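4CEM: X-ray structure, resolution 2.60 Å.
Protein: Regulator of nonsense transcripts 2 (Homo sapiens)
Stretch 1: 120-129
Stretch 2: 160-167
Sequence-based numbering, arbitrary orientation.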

# COMPACT_ATOMS: atom_id res chain seq x y z
N PHE A 120 -22.36 2.02 -4.91
CA PHE A 120 -21.19 2.11 -4.05
C PHE A 120 -19.89 2.32 -4.81
O PHE A 120 -19.17 3.28 -4.55
CB PHE A 120 -21.07 0.86 -3.17
CG PHE A 120 -19.99 0.96 -2.13
CD1 PHE A 120 -20.11 1.85 -1.07
CD2 PHE A 120 -18.84 0.19 -2.23
CE1 PHE A 120 -19.11 1.96 -0.11
CE2 PHE A 120 -17.84 0.29 -1.28
CZ PHE A 120 -17.97 1.18 -0.22
N ALA A 121 -19.58 1.41 -5.74
CA ALA A 121 -18.27 1.42 -6.41
C ALA A 121 -17.99 2.73 -7.14
O ALA A 121 -16.92 3.32 -6.95
CB ALA A 121 -18.13 0.24 -7.36
N PRO A 122 -18.95 3.22 -7.96
CA PRO A 122 -18.79 4.52 -8.64
C PRO A 122 -18.55 5.70 -7.69
O PRO A 122 -17.67 6.52 -7.93
CB PRO A 122 -20.11 4.69 -9.39
CG PRO A 122 -20.64 3.31 -9.56
CD PRO A 122 -20.23 2.58 -8.31
N SER A 123 -19.32 5.75 -6.60
CA SER A 123 -19.10 6.76 -5.55
C SER A 123 -17.73 6.64 -4.90
O SER A 123 -17.02 7.64 -4.75
CB SER A 123 -20.18 6.67 -4.48
OG SER A 123 -21.44 6.46 -5.07
N LEU A 124 -17.36 5.42 -4.49
CA LEU A 124 -16.05 5.18 -3.86
C LEU A 124 -14.92 5.65 -4.77
O LEU A 124 -14.04 6.42 -4.36
CB LEU A 124 -15.87 3.70 -3.50
CG LEU A 124 -14.65 3.35 -2.64
CD1 LEU A 124 -14.80 3.91 -1.23
CD2 LEU A 124 -14.41 1.84 -2.59
N LEU A 125 -14.96 5.19 -6.02
CA LEU A 125 -13.98 5.60 -7.01
C LEU A 125 -13.95 7.11 -7.12
O LEU A 125 -12.90 7.72 -6.95
CB LEU A 125 -14.31 4.99 -8.37
CG LEU A 125 -13.44 5.41 -9.56
CD1 LEU A 125 -12.00 4.99 -9.32
CD2 LEU A 125 -13.99 4.82 -10.85
N GLN A 126 -15.10 7.70 -7.39
CA GLN A 126 -15.18 9.14 -7.64
C GLN A 126 -14.64 9.94 -6.46
O GLN A 126 -13.85 10.86 -6.64
CB GLN A 126 -16.62 9.53 -8.00
CG GLN A 126 -16.80 10.98 -8.43
CD GLN A 126 -17.47 11.84 -7.37
OE1 GLN A 126 -16.94 13.05 -7.16
NE2 GLN A 126 -18.46 11.43 -6.75
N VAL A 127 -15.00 9.53 -5.25
CA VAL A 127 -14.54 10.22 -4.04
C VAL A 127 -13.05 10.04 -3.76
O VAL A 127 -12.42 10.93 -3.18
CB VAL A 127 -15.35 9.79 -2.80
CG1 VAL A 127 -14.88 10.54 -1.56
CG2 VAL A 127 -16.83 10.03 -3.03
N TRP A 128 -12.48 8.90 -4.14
CA TRP A 128 -11.02 8.73 -4.10
C TRP A 128 -10.33 9.67 -5.06
O TRP A 128 -9.27 10.22 -4.74
CB TRP A 128 -10.60 7.29 -4.44
CG TRP A 128 -10.58 6.35 -3.27
CD1 TRP A 128 -11.32 5.19 -3.10
CD2 TRP A 128 -9.75 6.44 -2.07
NE1 TRP A 128 -11.03 4.59 -1.91
CE2 TRP A 128 -10.10 5.28 -1.24
CE3 TRP A 128 -8.80 7.33 -1.60
CZ2 TRP A 128 -9.51 5.05 -0.01
CZ3 TRP A 128 -8.21 7.09 -0.37
CH2 TRP A 128 -8.55 5.97 0.41
N LYS A 129 -10.89 9.84 -6.25
CA LYS A 129 -10.29 10.76 -7.23
C LYS A 129 -10.27 12.19 -6.70
O LYS A 129 -9.23 12.85 -6.73
CB LYS A 129 -11.02 10.70 -8.56
CG LYS A 129 -10.59 9.56 -9.47
CD LYS A 129 -11.41 9.58 -10.75
CE LYS A 129 -11.13 8.39 -11.65
NZ LYS A 129 -12.27 8.15 -12.57
N GLY A 160 -11.73 -6.66 -6.89
CA GLY A 160 -12.77 -6.51 -7.91
C GLY A 160 -13.91 -5.54 -7.63
O GLY A 160 -14.89 -5.51 -8.37
N ILE A 161 -13.79 -4.74 -6.57
CA ILE A 161 -14.74 -3.67 -6.30
C ILE A 161 -14.59 -2.60 -7.38
O ILE A 161 -15.58 -2.13 -7.93
CB ILE A 161 -14.55 -3.08 -4.89
CG1 ILE A 161 -14.98 -4.11 -3.84
CG2 ILE A 161 -15.35 -1.80 -4.72
CD1 ILE A 161 -14.55 -3.80 -2.43
N PHE A 162 -13.35 -2.23 -7.68
CA PHE A 162 -13.02 -1.49 -8.90
C PHE A 162 -12.63 -2.44 -10.03
O PHE A 162 -11.97 -3.45 -9.80
CB PHE A 162 -11.85 -0.53 -8.66
CG PHE A 162 -12.09 0.48 -7.59
CD1 PHE A 162 -13.37 0.93 -7.28
CD2 PHE A 162 -11.01 1.03 -6.91
CE1 PHE A 162 -13.57 1.87 -6.28
CE2 PHE A 162 -11.21 1.98 -5.92
CZ PHE A 162 -12.49 2.40 -5.61
N THR A 163 -12.99 -2.08 -11.26
CA THR A 163 -12.62 -2.86 -12.42
C THR A 163 -11.15 -2.64 -12.67
O THR A 163 -10.57 -1.71 -12.12
CB THR A 163 -13.38 -2.41 -13.68
OG1 THR A 163 -13.04 -1.05 -14.00
CG2 THR A 163 -14.90 -2.57 -13.49
N ASP A 164 -10.54 -3.49 -13.48
CA ASP A 164 -9.12 -3.34 -13.77
C ASP A 164 -8.83 -1.94 -14.30
O ASP A 164 -7.95 -1.26 -13.77
CB ASP A 164 -8.65 -4.39 -14.77
CG ASP A 164 -8.55 -5.79 -14.17
OD1 ASP A 164 -8.85 -6.00 -12.97
OD2 ASP A 164 -8.16 -6.71 -14.91
N LYS A 165 -9.58 -1.50 -15.32
CA LYS A 165 -9.39 -0.16 -15.90
C LYS A 165 -9.40 0.91 -14.82
O LYS A 165 -8.39 1.59 -14.61
CB LYS A 165 -10.49 0.18 -16.91
CG LYS A 165 -10.45 -0.60 -18.22
CD LYS A 165 -11.54 -0.12 -19.17
CE LYS A 165 -11.40 -0.72 -20.57
NZ LYS A 165 -12.10 0.09 -21.61
N GLU A 166 -10.52 1.03 -14.12
CA GLU A 166 -10.72 2.07 -13.11
C GLU A 166 -9.61 2.06 -12.07
O GLU A 166 -8.91 3.06 -11.89
CB GLU A 166 -12.06 1.87 -12.39
CG GLU A 166 -13.31 2.00 -13.25
CD GLU A 166 -14.55 1.35 -12.62
OE1 GLU A 166 -14.39 0.48 -11.71
OE2 GLU A 166 -15.68 1.70 -13.03
N GLY A 167 -9.44 0.92 -11.41
CA GLY A 167 -8.50 0.78 -10.30
C GLY A 167 -7.02 0.80 -10.68
O GLY A 167 -6.21 1.46 -10.02

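No hydrogen bond crosses between the two stretches; the contact is apolar packing, burying 351 Å² summed over both sides, against one face of the helix 120-129. Gly 160 makes no contact itself. It leaves the preceding helix in a Schellman motif, and its phi of 79° is positive, a value that by itself favours glycine.

Ile 161 is buried and points its CA-to-CB bond toward the helix. The backbones come nearest here, with 6.2 Å between Ala 121 CA and Ile 161 CA. The Ala 121 side chain, a single methyl, fits in the narrow space: Ala 121 CB lies 3.5 Å from Ile 161 O and 4.3 Å from Ile 161 CG2. The same Ile 161 CG2 is 4.3 Å from Leu 124 CD2, so one methyl meets two helix residues a turn apart.

Phe 162 has the largest covered area, 91 Å². Its CA-to-CB bond runs sideways, but with chi1 at -59° (m) the ring reaches the helix. Phe 162 CZ sits 3.6 Å from Leu 124 CD2 and 3.9 Å from Trp 128 CD1, while Phe 162 CE1 is 3.8 Å from Leu 125 CB. Ala 121 O, 3.7 Å from Phe 162 CE1, lies at the ring edge, as does Trp 128 CD1. That carbonyl already accepts from Leu 125 N (2.9 Å to Ala 121 O), so its approach to the ring leaves the helical bond intact.

Thr 163 does not touch the helix but caps the next one: Glu 166 N donates to Thr 163 OG1, a capping bond (3.3 Å, 163°); in return Thr 163 N donates to Glu 166 OE1 (3.0 Å, 172°). While the carboxylate accepts this second bond, the aliphatic part of Glu 166 packs on Leu 125, with Glu 166 CG 3.8 Å from Leu 125 CD2.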